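Local atomic coordinates of malonyl CoA-acyl carrier protein transacylase (PDB entry 3IM9), a protein that transfers the malonyl group from malonyl-CoA to holo acyl carrier protein, supplying malonyl-ACP for fatty acid biosynthesis. Residues R120-L125 with V254-S259; D183-K188 with K195-L200; N265-L270 with K292-D297; L30-N33 with A37-I40. All coordinates share one frame; numbering follows the deposited sequence.

Contact 1. Residues R120-L125 with V254-S259. With CA (calcium ion), chain B.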
loop_
_atom_site.group_PDB
_atom_site.type_symbol
_atom_site.label_atom_id
_atom_site.label_comp_id
_atom_site.label_asym_id
_atom_site.label_seq_id
_atom_site.Cartn_x
_atom_site.Cartn_y
_atom_site.Cartn_z
ATOM N N ARG A 120 -0.080 -13.165 1.367
ATOM C CA ARG A 120 -1.230 -13.969 1.609
ATOM C C ARG A 120 -1.415 -14.214 3.122
ATOM O O ARG A 120 -2.558 -14.102 3.615
ATOM C CB ARG A 120 -1.059 -15.335 0.812
ATOM C CG ARG A 120 -2.086 -16.438 1.200
ATOM C CD ARG A 120 -3.461 -16.001 0.798
ATOM N NE ARG A 120 -4.349 -17.202 0.772
ATOM C CZ ARG A 120 -5.636 -17.141 0.522
ATOM N NH1 ARG A 120 -6.237 -15.954 0.293
ATOM N NH2 ARG A 120 -6.391 -18.293 0.465
ATOM N N LYS A 121 -0.327 -14.572 3.863
ATOM C CA LYS A 121 -0.502 -14.732 5.283
ATOM C C LYS A 121 -0.880 -13.397 5.971
ATOM O O LYS A 121 -1.731 -13.437 6.825
ATOM C CB LYS A 121 0.864 -15.236 5.878
ATOM C CG LYS A 121 0.812 -15.524 7.424
ATOM C CD LYS A 121 -0.085 -16.637 7.814
ATOM C CE LYS A 121 0.563 -17.960 7.520
ATOM N NZ LYS A 121 -0.169 -19.130 8.224
ATOM N N ARG A 122 -0.271 -12.295 5.546
ATOM C CA ARG A 122 -0.599 -10.959 6.136
ATOM C C ARG A 122 -2.112 -10.689 5.990
ATOM O O ARG A 122 -2.770 -10.347 6.955
ATOM C CB ARG A 122 0.151 -9.902 5.322
ATOM C CG ARG A 122 0.054 -8.513 5.918
ATOM C CD ARG A 122 0.935 -7.566 5.120
ATOM N NE ARG A 122 0.882 -6.186 5.563
ATOM C CZ ARG A 122 0.026 -5.289 5.100
ATOM N NH1 ARG A 122 -0.892 -5.610 4.198
ATOM N NH2 ARG A 122 0.106 -4.034 5.492
ATOM N N GLY A 123 -2.658 -10.971 4.791
ATOM C CA GLY A 123 -4.087 -10.753 4.527
ATOM C C GLY A 123 -4.956 -11.671 5.382
ATOM O O GLY A 123 -6.021 -11.252 5.914
ATOM N N GLN A 124 -4.557 -12.958 5.509
ATOM C CA GLN A 124 -5.383 -13.903 6.292
ATOM C C GLN A 124 -5.318 -13.525 7.785
ATOM O O GLN A 124 -6.361 -13.525 8.424
ATOM C CB GLN A 124 -4.832 -15.336 6.206
ATOM C CG GLN A 124 -4.991 -15.920 4.787
ATOM C CD GLN A 124 -4.319 -17.256 4.716
ATOM O OE1 GLN A 124 -3.122 -17.428 5.108
ATOM N NE2 GLN A 124 -5.088 -18.233 4.253
ATOM N N LEU A 125 -4.168 -13.090 8.258
ATOM C CA LEU A 125 -4.072 -12.716 9.680
ATOM C C LEU A 125 -4.879 -11.444 9.914
ATOM O O LEU A 125 -5.592 -11.336 10.960
ATOM C CB LEU A 125 -2.616 -12.474 10.076
ATOM C CG LEU A 125 -1.763 -13.691 10.341
ATOM C CD1 LEU A 125 -2.149 -14.939 9.612
ATOM C CD2 LEU A 125 -0.278 -13.405 10.487
ATOM N N VAL A 254 6.860 -5.582 10.480
ATOM C CA VAL A 254 5.994 -5.980 11.547
ATOM C C VAL A 254 5.334 -4.699 12.204
ATOM O O VAL A 254 4.086 -4.682 12.428
ATOM C CB VAL A 254 6.805 -6.757 12.653
ATOM C CG1 VAL A 254 5.824 -7.193 13.719
ATOM C CG2 VAL A 254 7.435 -7.963 11.958
ATOM N N LYS A 255 6.131 -3.649 12.413
ATOM C CA LYS A 255 5.547 -2.391 13.029
ATOM C C LYS A 255 4.483 -1.777 12.127
ATOM O O LYS A 255 3.539 -1.190 12.610
ATOM C CB LYS A 255 6.619 -1.341 13.249
ATOM C CG LYS A 255 7.669 -1.852 14.226
ATOM C CD LYS A 255 8.707 -0.758 14.485
ATOM C CE LYS A 255 9.666 -1.307 15.613
ATOM N NZ LYS A 255 10.745 -0.290 15.942
ATOM N N GLN A 256 4.639 -1.989 10.815
ATOM C CA GLN A 256 3.724 -1.398 9.825
ATOM C C GLN A 256 2.270 -1.844 10.127
ATOM O O GLN A 256 1.322 -1.056 9.926
ATOM C CB GLN A 256 4.110 -1.870 8.427
ATOM C CG GLN A 256 3.401 -1.058 7.307
ATOM C CD GLN A 256 3.140 -1.921 6.069
ATOM O OE1 GLN A 256 2.733 -3.076 6.168
ATOM N NE2 GLN A 256 3.379 -1.359 4.916
ATOM N N LEU A 257 2.109 -3.039 10.646
ATOM C CA LEU A 257 0.759 -3.607 10.906
ATOM C C LEU A 257 -0.035 -2.712 11.825
ATOM O O LEU A 257 -1.282 -2.676 11.635
ATOM C CB LEU A 257 0.837 -5.021 11.494
ATOM C CG LEU A 257 1.559 -6.066 10.579
ATOM C CD1 LEU A 257 1.765 -7.323 11.387
ATOM C CD2 LEU A 257 0.668 -6.368 9.331
ATOM N N TYR A 258 0.624 -2.156 12.821
ATOM C CA TYR A 258 -0.134 -1.496 13.876
ATOM C C TYR A 258 0.172 -0.039 13.970
ATOM O O TYR A 258 -0.109 0.635 15.010
ATOM C CB TYR A 258 0.043 -2.210 15.237
ATOM C CG TYR A 258 1.491 -2.400 15.659
ATOM C CD1 TYR A 258 2.120 -3.641 15.391
ATOM C CD2 TYR A 258 2.176 -1.393 16.285
ATOM C CE1 TYR A 258 3.427 -3.823 15.795
ATOM C CE2 TYR A 258 3.491 -1.570 16.671
ATOM C CZ TYR A 258 4.080 -2.775 16.410
ATOM O OH TYR A 258 5.437 -2.855 16.880
ATOM N N SER A 259 0.818 0.497 12.949
ATOM C CA SER A 259 1.232 1.902 12.890
ATOM C C SER A 259 0.578 2.599 11.716
ATOM O O SER A 259 0.289 1.944 10.693
ATOM C CB SER A 259 2.760 1.963 12.702
ATOM O OG SER A 259 3.389 1.256 13.806
HETATM CA CA CA B . 3.308 -5.427 7.133
#

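Contact 2. Residues D183-K188 with K195-L200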
loop_
_atom_site.group_PDB
_atom_site.type_symbol
_atom_site.label_atom_id
_atom_site.label_comp_id
_atom_site.label_asym_id
_atom_site.label_seq_id
_atom_site.Cartn_x
_atom_site.Cartn_y
_atom_site.Cartn_z
ATOM N N ASP A 183 -18.295 4.395 13.979
ATOM C CA ASP A 183 -19.664 4.690 13.558
ATOM C C ASP A 183 -20.105 6.020 14.181
ATOM O O ASP A 183 -20.882 6.755 13.544
ATOM C CB ASP A 183 -20.549 3.521 13.978
ATOM C CG ASP A 183 -20.386 2.299 13.054
ATOM O OD1 ASP A 183 -19.757 2.427 11.975
ATOM O OD2 ASP A 183 -20.876 1.252 13.535
ATOM N N GLU A 184 -19.634 6.340 15.379
ATOM C CA GLU A 184 -19.986 7.657 15.979
ATOM C C GLU A 184 -19.389 8.754 15.111
ATOM O O GLU A 184 -20.050 9.778 14.896
ATOM C CB GLU A 184 -19.445 7.709 17.399
ATOM C CG GLU A 184 -19.822 8.982 18.120
ATOM C CD GLU A 184 -19.357 8.971 19.597
ATOM O OE1 GLU A 184 -18.724 7.977 20.025
ATOM O OE2 GLU A 184 -19.611 9.994 20.288
ATOM N N LEU A 185 -18.160 8.580 14.640
ATOM C CA LEU A 185 -17.549 9.577 13.737
ATOM C C LEU A 185 -18.318 9.709 12.424
ATOM O O LEU A 185 -18.473 10.814 11.887
ATOM C CB LEU A 185 -16.098 9.228 13.518
ATOM C CG LEU A 185 -15.369 10.250 12.684
ATOM C CD1 LEU A 185 -15.443 11.643 13.285
ATOM C CD2 LEU A 185 -13.885 9.801 12.483
ATOM N N VAL A 186 -18.677 8.570 11.832
ATOM C CA VAL A 186 -19.499 8.563 10.610
ATOM C C VAL A 186 -20.783 9.428 10.881
ATOM O O VAL A 186 -21.141 10.255 10.014
ATOM C CB VAL A 186 -19.861 7.122 10.173
ATOM C CG1 VAL A 186 -20.914 7.224 9.008
ATOM C CG2 VAL A 186 -18.588 6.447 9.685
ATOM N N GLU A 187 -21.421 9.178 12.007
ATOM C CA GLU A 187 -22.725 9.868 12.286
ATOM C C GLU A 187 -22.506 11.346 12.514
ATOM O O GLU A 187 -23.297 12.132 11.958
ATOM C CB GLU A 187 -23.359 9.302 13.542
ATOM C CG GLU A 187 -23.861 7.901 13.294
ATOM C CD GLU A 187 -24.282 7.207 14.590
ATOM O OE1 GLU A 187 -24.810 6.083 14.449
ATOM O OE2 GLU A 187 -24.084 7.759 15.716
ATOM N N LYS A 188 -21.477 11.708 13.281
ATOM C CA LYS A 188 -21.254 13.110 13.647
ATOM C C LYS A 188 -20.342 13.862 12.735
ATOM O O LYS A 188 -20.171 15.098 12.912
ATOM C CB LYS A 188 -20.629 13.219 15.077
ATOM C CG LYS A 188 -21.555 12.578 16.021
ATOM C CD LYS A 188 -20.980 12.746 17.449
ATOM C CE LYS A 188 -20.936 14.203 17.874
ATOM N NZ LYS A 188 -20.943 14.357 19.398
ATOM N N LYS A 195 -15.944 17.268 5.439
ATOM C CA LYS A 195 -16.702 17.274 4.184
ATOM C C LYS A 195 -17.469 15.964 4.053
ATOM O O LYS A 195 -18.635 15.942 3.642
ATOM C CB LYS A 195 -15.808 17.405 2.974
ATOM C CG LYS A 195 -16.525 17.540 1.639
ATOM C CD LYS A 195 -16.993 19.003 1.516
ATOM C CE LYS A 195 -17.640 19.336 0.149
ATOM N NZ LYS A 195 -18.003 20.792 0.354
ATOM N N ARG A 196 -16.836 14.861 4.430
ATOM C CA ARG A 196 -17.507 13.566 4.386
ATOM C C ARG A 196 -16.735 12.500 5.151
ATOM O O ARG A 196 -15.527 12.350 4.969
ATOM C CB ARG A 196 -17.719 13.122 2.937
ATOM C CG ARG A 196 -17.151 11.749 2.620
ATOM C CD ARG A 196 -18.247 10.776 2.218
ATOM N NE ARG A 196 -18.380 10.671 0.768
ATOM C CZ ARG A 196 -18.953 9.647 0.143
ATOM N NH1 ARG A 196 -19.030 9.635 -1.180
ATOM N NH2 ARG A 196 -19.449 8.635 0.841
ATOM N N VAL A 197 -17.433 11.755 6.005
ATOM C CA VAL A 197 -16.778 10.682 6.756
ATOM C C VAL A 197 -17.380 9.395 6.144
ATOM O O VAL A 197 -18.587 9.109 6.321
ATOM C CB VAL A 197 -16.973 10.714 8.247
ATOM C CG1 VAL A 197 -16.231 9.447 8.900
ATOM C CG2 VAL A 197 -16.362 11.970 8.841
ATOM N N MET A 198 -16.574 8.685 5.355
ATOM C CA MET A 198 -17.037 7.461 4.642
ATOM C C MET A 198 -16.573 6.215 5.382
ATOM O O MET A 198 -15.384 5.983 5.460
ATOM C CB MET A 198 -16.381 7.542 3.229
ATOM C CG MET A 198 -16.824 6.391 2.411
ATOM S SD MET A 198 -15.663 6.080 0.954
ATOM C CE MET A 198 -16.389 7.323 -0.098
ATOM N N PRO A 199 -17.512 5.397 5.945
ATOM C CA PRO A 199 -17.076 4.158 6.520
ATOM C C PRO A 199 -16.591 3.307 5.354
ATOM O O PRO A 199 -17.205 3.380 4.243
ATOM C CB PRO A 199 -18.411 3.572 7.107
ATOM C CG PRO A 199 -19.495 4.159 6.320
ATOM C CD PRO A 199 -18.978 5.511 5.835
ATOM N N LEU A 200 -15.580 2.497 5.614
ATOM C CA LEU A 200 -14.926 1.723 4.555
ATOM C C LEU A 200 -15.244 0.230 4.665
ATOM O O LEU A 200 -15.554 -0.321 5.734
ATOM C CB LEU A 200 -13.396 1.878 4.643
ATOM C CG LEU A 200 -12.899 3.334 4.386
ATOM C CD1 LEU A 200 -11.445 3.399 4.420
ATOM C CD2 LEU A 200 -13.378 3.935 3.003
HETATM O O HOH W 1 -21.070 10.201 7.268
#

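Contact 3. Residues N265-L270 with K292-D297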
loop_
_atom_site.group_PDB
_atom_site.type_symbol
_atom_site.label_atom_id
_atom_site.label_comp_id
_atom_site.label_asym_id
_atom_site.label_seq_id
_atom_site.Cartn_x
_atom_site.Cartn_y
_atom_site.Cartn_z
ATOM N N ASN A 265 4.253 12.047 4.589
ATOM C CA ASN A 265 5.640 12.373 4.961
ATOM C C ASN A 265 6.602 11.620 4.074
ATOM O O ASN A 265 7.717 12.103 3.820
ATOM C CB ASN A 265 5.867 12.033 6.408
ATOM C CG ASN A 265 5.210 12.993 7.373
ATOM O OD1 ASN A 265 5.061 12.639 8.552
ATOM N ND2 ASN A 265 4.784 14.119 6.913
ATOM N N SER A 266 6.224 10.403 3.651
ATOM C CA SER A 266 7.094 9.618 2.742
ATOM C C SER A 266 7.186 10.318 1.381
ATOM O O SER A 266 8.326 10.332 0.786
ATOM C CB SER A 266 6.494 8.253 2.520
ATOM O OG SER A 266 6.451 7.487 3.708
ATOM N N THR A 267 6.076 10.829 0.822
ATOM C CA THR A 267 6.108 11.566 -0.406
ATOM C C THR A 267 7.022 12.800 -0.255
ATOM O O THR A 267 7.889 13.068 -1.161
ATOM C CB THR A 267 4.701 12.005 -0.844
ATOM O OG1 THR A 267 3.923 10.808 -1.064
ATOM C CG2 THR A 267 4.743 12.746 -2.193
ATOM N N GLU A 268 6.849 13.503 0.850
ATOM C CA GLU A 268 7.635 14.755 1.092
ATOM C C GLU A 268 9.122 14.419 1.224
ATOM O O GLU A 268 9.983 15.153 0.659
ATOM C CB GLU A 268 7.101 15.463 2.296
ATOM C CG GLU A 268 5.711 16.059 1.927
ATOM C CD GLU A 268 5.083 16.873 3.038
ATOM O OE1 GLU A 268 5.424 16.585 4.202
ATOM O OE2 GLU A 268 4.182 17.696 2.649
ATOM N N TRP A 269 9.466 13.303 1.845
ATOM C CA TRP A 269 10.872 12.934 2.062
ATOM C C TRP A 269 11.475 12.662 0.715
ATOM O O TRP A 269 12.614 13.068 0.436
ATOM C CB TRP A 269 10.947 11.728 2.951
ATOM C CG TRP A 269 12.369 11.366 3.322
ATOM C CD1 TRP A 269 13.062 11.786 4.462
ATOM C CD2 TRP A 269 13.243 10.452 2.638
ATOM N NE1 TRP A 269 14.308 11.179 4.511
ATOM C CE2 TRP A 269 14.462 10.375 3.399
ATOM C CE3 TRP A 269 13.141 9.724 1.407
ATOM C CZ2 TRP A 269 15.545 9.564 2.984
ATOM C CZ3 TRP A 269 14.194 8.906 1.014
ATOM C CH2 TRP A 269 15.386 8.846 1.805
ATOM N N LEU A 270 10.713 12.049 -0.192
ATOM C CA LEU A 270 11.267 11.698 -1.452
ATOM C C LEU A 270 11.460 12.921 -2.267
ATOM O O LEU A 270 12.543 13.066 -2.914
ATOM C CB LEU A 270 10.257 10.748 -2.205
ATOM C CG LEU A 270 10.490 9.339 -1.695
ATOM C CD1 LEU A 270 9.317 8.420 -2.221
ATOM C CD2 LEU A 270 11.806 8.727 -2.133
ATOM N N LYS A 292 -0.515 14.239 -6.366
ATOM C CA LYS A 292 -0.918 15.504 -6.977
ATOM C C LYS A 292 -1.430 16.486 -5.930
ATOM O O LYS A 292 -1.176 17.695 -6.056
ATOM C CB LYS A 292 -1.981 15.227 -8.064
ATOM C CG LYS A 292 -2.529 16.510 -8.783
ATOM C CD LYS A 292 -1.481 17.364 -9.439
ATOM C CE LYS A 292 -0.825 16.621 -10.651
ATOM N NZ LYS A 292 0.274 17.455 -11.235
ATOM N N LYS A 293 -2.115 16.029 -4.901
ATOM C CA LYS A 293 -2.624 16.898 -3.840
ATOM C C LYS A 293 -1.548 17.299 -2.875
ATOM O O LYS A 293 -1.682 18.261 -2.156
ATOM C CB LYS A 293 -3.793 16.207 -3.083
ATOM C CG LYS A 293 -5.081 16.150 -3.963
ATOM C CD LYS A 293 -6.227 15.184 -3.439
ATOM C CE LYS A 293 -7.193 14.624 -4.573
ATOM N NZ LYS A 293 -7.758 13.225 -4.339
ATOM N N ILE A 294 -0.492 16.509 -2.809
ATOM C CA ILE A 294 0.677 16.801 -1.934
ATOM C C ILE A 294 1.605 17.824 -2.615
ATOM O O ILE A 294 2.122 18.742 -1.952
ATOM C CB ILE A 294 1.468 15.515 -1.573
ATOM C CG1 ILE A 294 0.567 14.643 -0.651
ATOM C CG2 ILE A 294 2.840 15.847 -0.813
ATOM C CD1 ILE A 294 0.993 13.163 -0.582
ATOM N N ASN A 295 1.920 17.584 -3.888
ATOM C CA ASN A 295 2.825 18.483 -4.626
ATOM C C ASN A 295 2.407 18.515 -6.078
ATOM O O ASN A 295 2.435 17.496 -6.789
ATOM C CB ASN A 295 4.287 18.023 -4.471
ATOM C CG ASN A 295 5.236 18.978 -5.140
ATOM O OD1 ASN A 295 5.088 19.252 -6.360
ATOM N ND2 ASN A 295 6.260 19.402 -4.385
ATOM N N ARG A 296 1.977 19.681 -6.541
ATOM C CA ARG A 296 1.442 19.773 -7.892
ATOM C C ARG A 296 2.471 19.952 -8.985
ATOM O O ARG A 296 2.081 19.976 -10.142
ATOM C CB ARG A 296 0.371 20.893 -8.004
ATOM C CG ARG A 296 0.906 22.255 -7.655
ATOM C CD ARG A 296 -0.072 23.415 -8.003
ATOM N NE ARG A 296 -1.239 23.508 -7.097
ATOM C CZ ARG A 296 -1.948 24.623 -6.876
ATOM N NH1 ARG A 296 -1.616 25.764 -7.467
ATOM N NH2 ARG A 296 -2.997 24.604 -6.062
ATOM N N ASP A 297 3.753 19.996 -8.644
ATOM C CA ASP A 297 4.801 20.260 -9.606
ATOM C C ASP A 297 5.553 19.022 -10.040
ATOM O O ASP A 297 6.261 19.067 -11.039
ATOM C CB ASP A 297 5.860 21.214 -9.037
ATOM C CG ASP A 297 5.328 22.620 -8.774
ATOM O OD1 ASP A 297 4.412 23.056 -9.499
ATOM O OD2 ASP A 297 5.845 23.260 -7.841
HETATM O O HOH W 2 4.236 19.111 -0.108
#

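Contact 4. Residues L30-N33 with A37-I40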
loop_
_atom_site.group_PDB
_atom_site.type_symbol
_atom_site.label_atom_id
_atom_site.label_comp_id
_atom_site.label_asym_id
_atom_site.label_seq_id
_atom_site.Cartn_x
_atom_site.Cartn_y
_atom_site.Cartn_z
ATOM N N LEU A 30 -2.256 -8.825 -19.482
ATOM C CA LEU A 30 -0.857 -9.285 -19.490
ATOM C C LEU A 30 -0.738 -10.779 -19.780
ATOM O O LEU A 30 0.262 -11.224 -20.338
ATOM C CB LEU A 30 -0.237 -8.951 -18.088
ATOM C CG LEU A 30 -0.161 -7.453 -17.747
ATOM C CD1 LEU A 30 0.237 -7.383 -16.267
ATOM C CD2 LEU A 30 0.848 -6.726 -18.617
ATOM N N PHE A 31 -1.690 -11.550 -19.242
ATOM C CA PHE A 31 -1.521 -12.986 -19.146
ATOM C C PHE A 31 -1.439 -13.579 -20.585
ATOM O O PHE A 31 -2.379 -13.399 -21.420
ATOM C CB PHE A 31 -2.661 -13.622 -18.328
ATOM C CG PHE A 31 -2.464 -15.005 -18.017
ATOM C CD1 PHE A 31 -3.443 -15.960 -18.298
ATOM C CD2 PHE A 31 -1.281 -15.421 -17.315
ATOM C CE1 PHE A 31 -3.186 -17.339 -17.892
ATOM C CE2 PHE A 31 -1.073 -16.725 -16.907
ATOM C CZ PHE A 31 -2.041 -17.708 -17.189
ATOM N N ASN A 32 -0.345 -14.330 -20.778
ATOM C CA ASN A 32 -0.043 -14.935 -22.124
ATOM C C ASN A 32 0.174 -13.953 -23.216
ATOM O O ASN A 32 0.144 -14.369 -24.381
ATOM C CB ASN A 32 -1.131 -15.946 -22.533
ATOM C CG ASN A 32 -1.159 -17.171 -21.562
ATOM O OD1 ASN A 32 -0.088 -17.636 -21.147
ATOM N ND2 ASN A 32 -2.332 -17.645 -21.171
ATOM N N ASN A 33 0.369 -12.675 -22.875
ATOM C CA ASN A 33 0.726 -11.633 -23.850
ATOM C C ASN A 33 2.064 -10.987 -23.620
ATOM O O ASN A 33 2.466 -10.082 -24.348
ATOM C CB ASN A 33 -0.397 -10.545 -23.902
ATOM C CG ASN A 33 -1.707 -11.118 -24.431
ATOM O OD1 ASN A 33 -1.713 -11.756 -25.492
ATOM N ND2 ASN A 33 -2.830 -10.929 -23.698
ATOM N N ALA A 37 5.678 -10.871 -17.666
ATOM C CA ALA A 37 4.498 -10.763 -16.815
ATOM C C ALA A 37 3.893 -12.118 -16.595
ATOM O O ALA A 37 3.401 -12.384 -15.506
ATOM C CB ALA A 37 3.482 -9.857 -17.428
ATOM N N THR A 38 3.822 -12.998 -17.586
ATOM C CA THR A 38 3.193 -14.275 -17.413
ATOM C C THR A 38 3.945 -15.210 -16.490
ATOM O O THR A 38 3.347 -15.977 -15.742
ATOM C CB THR A 38 3.000 -14.962 -18.824
ATOM O OG1 THR A 38 2.217 -14.096 -19.637
ATOM C CG2 THR A 38 2.389 -16.334 -18.757
ATOM N N GLU A 39 5.267 -15.071 -16.472
ATOM C CA GLU A 39 6.042 -15.809 -15.470
ATOM C C GLU A 39 5.621 -15.485 -14.003
ATOM O O GLU A 39 5.484 -16.402 -13.180
ATOM C CB GLU A 39 7.493 -15.472 -15.680
ATOM C CG GLU A 39 8.393 -16.194 -14.694
ATOM C CD GLU A 39 9.892 -16.018 -15.017
ATOM O OE1 GLU A 39 10.303 -15.099 -15.846
ATOM O OE2 GLU A 39 10.645 -16.827 -14.397
ATOM N N ILE A 40 5.373 -14.193 -13.762
ATOM C CA ILE A 40 4.935 -13.775 -12.446
ATOM C C ILE A 40 3.534 -14.296 -12.184
ATOM O O ILE A 40 3.237 -14.876 -11.127
ATOM C CB ILE A 40 4.978 -12.253 -12.295
ATOM C CG1 ILE A 40 6.419 -11.672 -12.365
ATOM C CG2 ILE A 40 4.318 -11.798 -10.968
ATOM C CD1 ILE A 40 7.361 -12.225 -11.276
#

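Contact 1. Residues R120-L125 with V254-S259
R122 and Q256 meet through one hydrogen bond, from R122 NH2 to Q256 OE1 at 2.9 Å. It is bent: the N-H...acceptor angle is 140°, and NH2 stands above the plane of the amide carbonyl instead of on a lone pair. The guanidinium and amide planes are turned well away from each other, and the two side chains cross at about a right angle. R122 spans the gap because its chain is extended from CG to NE, with CG anti to the backbone N (chi1 -173°). NH1 hydrogen-bonds to Q71 OE1, and NH2 also bonds to S97 OG.

Q256 OE1 is shared with a metal. It binds the calcium ion at 2.6 Å, with M253 O and Y101 OH as the other bonded ligands, while Q256 NE2 bonds to the carbonyl of S97. The calcium lies in the guanidinium plane beside R122 NE, a close approach of 3.0 Å.

The contact lies at what is, by similarity, the FabD active site, with S97 and H207 as catalytic residues; S97 lies in a GxSxG sequence consistent with a nucleophile elbow. R122 stands beside both, a position consistent with that of the arginine thought to receive the malonyl carboxylate in related transacylases.

L257, next after Q256, adds nonpolar contact: its CD2 approaches R122 NE obliquely at 3.8 Å. F218 of helix 215-222 touches both R122 and L257. Beyond them a type I turn runs from Q256 to S259, where S259 OG bonds to K255 O at 2.7 Å and the S259 carbonyl meets H207 ND1.

Contact 2. Residues D183-K188 with K195-L200
V197 lays its CG1 methyl against the helix at V186, 3.8 Å from V186 CA and 3.9 Å from V186 CG2. With CG1 anti to the V197 backbone N (chi1 178°), this methyl also comes within 4.0 Å of L185 CG; the side chains of V197 and L185 cross at about a right angle. The other methyl of V197, CG2, lies 3.9 Å from L185 O.

V186 is wedged between two strand residues that both direct their side chains at the helix. Its CG2 meets V197 CG1 on one flank and, on the other, the proline ring of P199, reaching CB at 3.9 Å and lying close to CD as well. Helix 179-188 runs roughly antiparallel to strand 196-199, their axes 7.6 Å apart at an angle of 143°. The helix is the second one of a ferredoxin-like beta-alpha-beta-beta-alpha-beta subdomain, and it leads into this edge strand, which pairs with strand 135-141 and opens with a classic beta bulge, K195 and R196 both facing L141.

P199 is exposed to solvent, whereas L185 is buried against I151 and L155 of helix 145-155. Near V186 a water lies within hydrogen-bonding distance of the carbonyls V186 O (2.7 Å) and V197 O (2.9 Å).

Contact 3. Residues N265-L270 with K292-D297
A water between E268 and I294 is held by two acceptors: it donates to I294 O at 2.8 Å and to the carboxylate oxygen E268 OE2 at 3.1 Å. It thus ties the last carbonyl of helix 286-294 to an exposed side chain of helix 263-272. Next to the water the same two residues touch directly, the CG methylene of E268 resting 4.0 Å from I294 CG2. The glutamate chain is extended beyond CG, which carries its carboxylate out past that methyl to the water.

Both branches of I294 lie along one side of T267: I294 CG2 is 3.9 Å from T267 CG2, while I294 CD1 is 3.8 Å from T267 OG1 and close to CB. The T267 hydroxyl sits anti to its own carbonyl carbon (chi1 -62°) and bonds back to F263 O one turn earlier, so the isoleucine meets an oxygen already engaged within its helix. I294 also touches F263 and I264, and T267 touches M94 of strand 92-95, where L270 packs as well.

After I294 the chain leaves the helix. N295 OD1 accepts from D297 N at 2.7 Å, close to straight at 154°, forming an Asx turn just before strand 299-303. Helix 286-294 is the connection of a beta-alpha-beta crossover between the adjacent parallel strands 275-281 and 299-303, and here it leans on the helix that precedes the first of them, in the alpha/beta core of the acyltransferase fold.

Contact 4. Residues L30-N33 with A37-I40
T38 reaches across from helix 35-47 to the loop at N32, and each atom of its side chain has a neighbour there. CB comes first, 3.9 Å from N32 N. OG1 goes further: set anti to the T38 carbonyl carbon (chi1 -58°), it accepts the N32 amide at 2.8 Å, with an N-H...acceptor angle of 135°. The same hydroxyl bonds to N34 O, one turn back along the chain. CG2 turns the other way, into a nook formed by N32 OD1 at 3.7 Å and F31 CE2 at 3.9 Å.

The loop is itself a tight turn. N33 N bonds to L30 O at 2.9 Å, and F31 and N32 have the backbone angles of a type II beta turn, N32 taking the left-handed conformation. N32 CG lies 4.1 Å above the plane of the F31 ring, over its centre, so the two side chains that meet CG2 of T38 also lie against each other. On the buried side L30 CB abuts A37 CB at 3.9 Å, and L30 continues inward to A80 and L81 of helix 67-84.

The chemistry is mixed, and T38 has a hand in both kinds. Apolar packing comes from L30 and A37 and from T38 CG2, while the hydroxyl of the same threonine, used as acceptor for N32 N and bonded to N34 O as well, makes the polar link between the loop turn and the first turns of the helix.

How the contacts relate
Along the chain contact 4 comes first, at the start of helix 35-47. Contact 1 then joins helix 112-128 to helix 246-256 and the turn after it, and contact 2 falls within the span between its segments; contact 3 follows. Contact 2 belongs to the ferredoxin-like subdomain with its mixed sheet, contact 3 to helices beside the four-stranded parallel sheet. Contact 1 is the buried one and lies at the probable active site; the centres of the other three lie about 25 to 28 Å from its centre. Contacts 2 and 4, about 41 Å apart centre to centre, are on opposite sides of the chain's centre. No two contacts touch; they lie in separate regions of one acyltransferase domain.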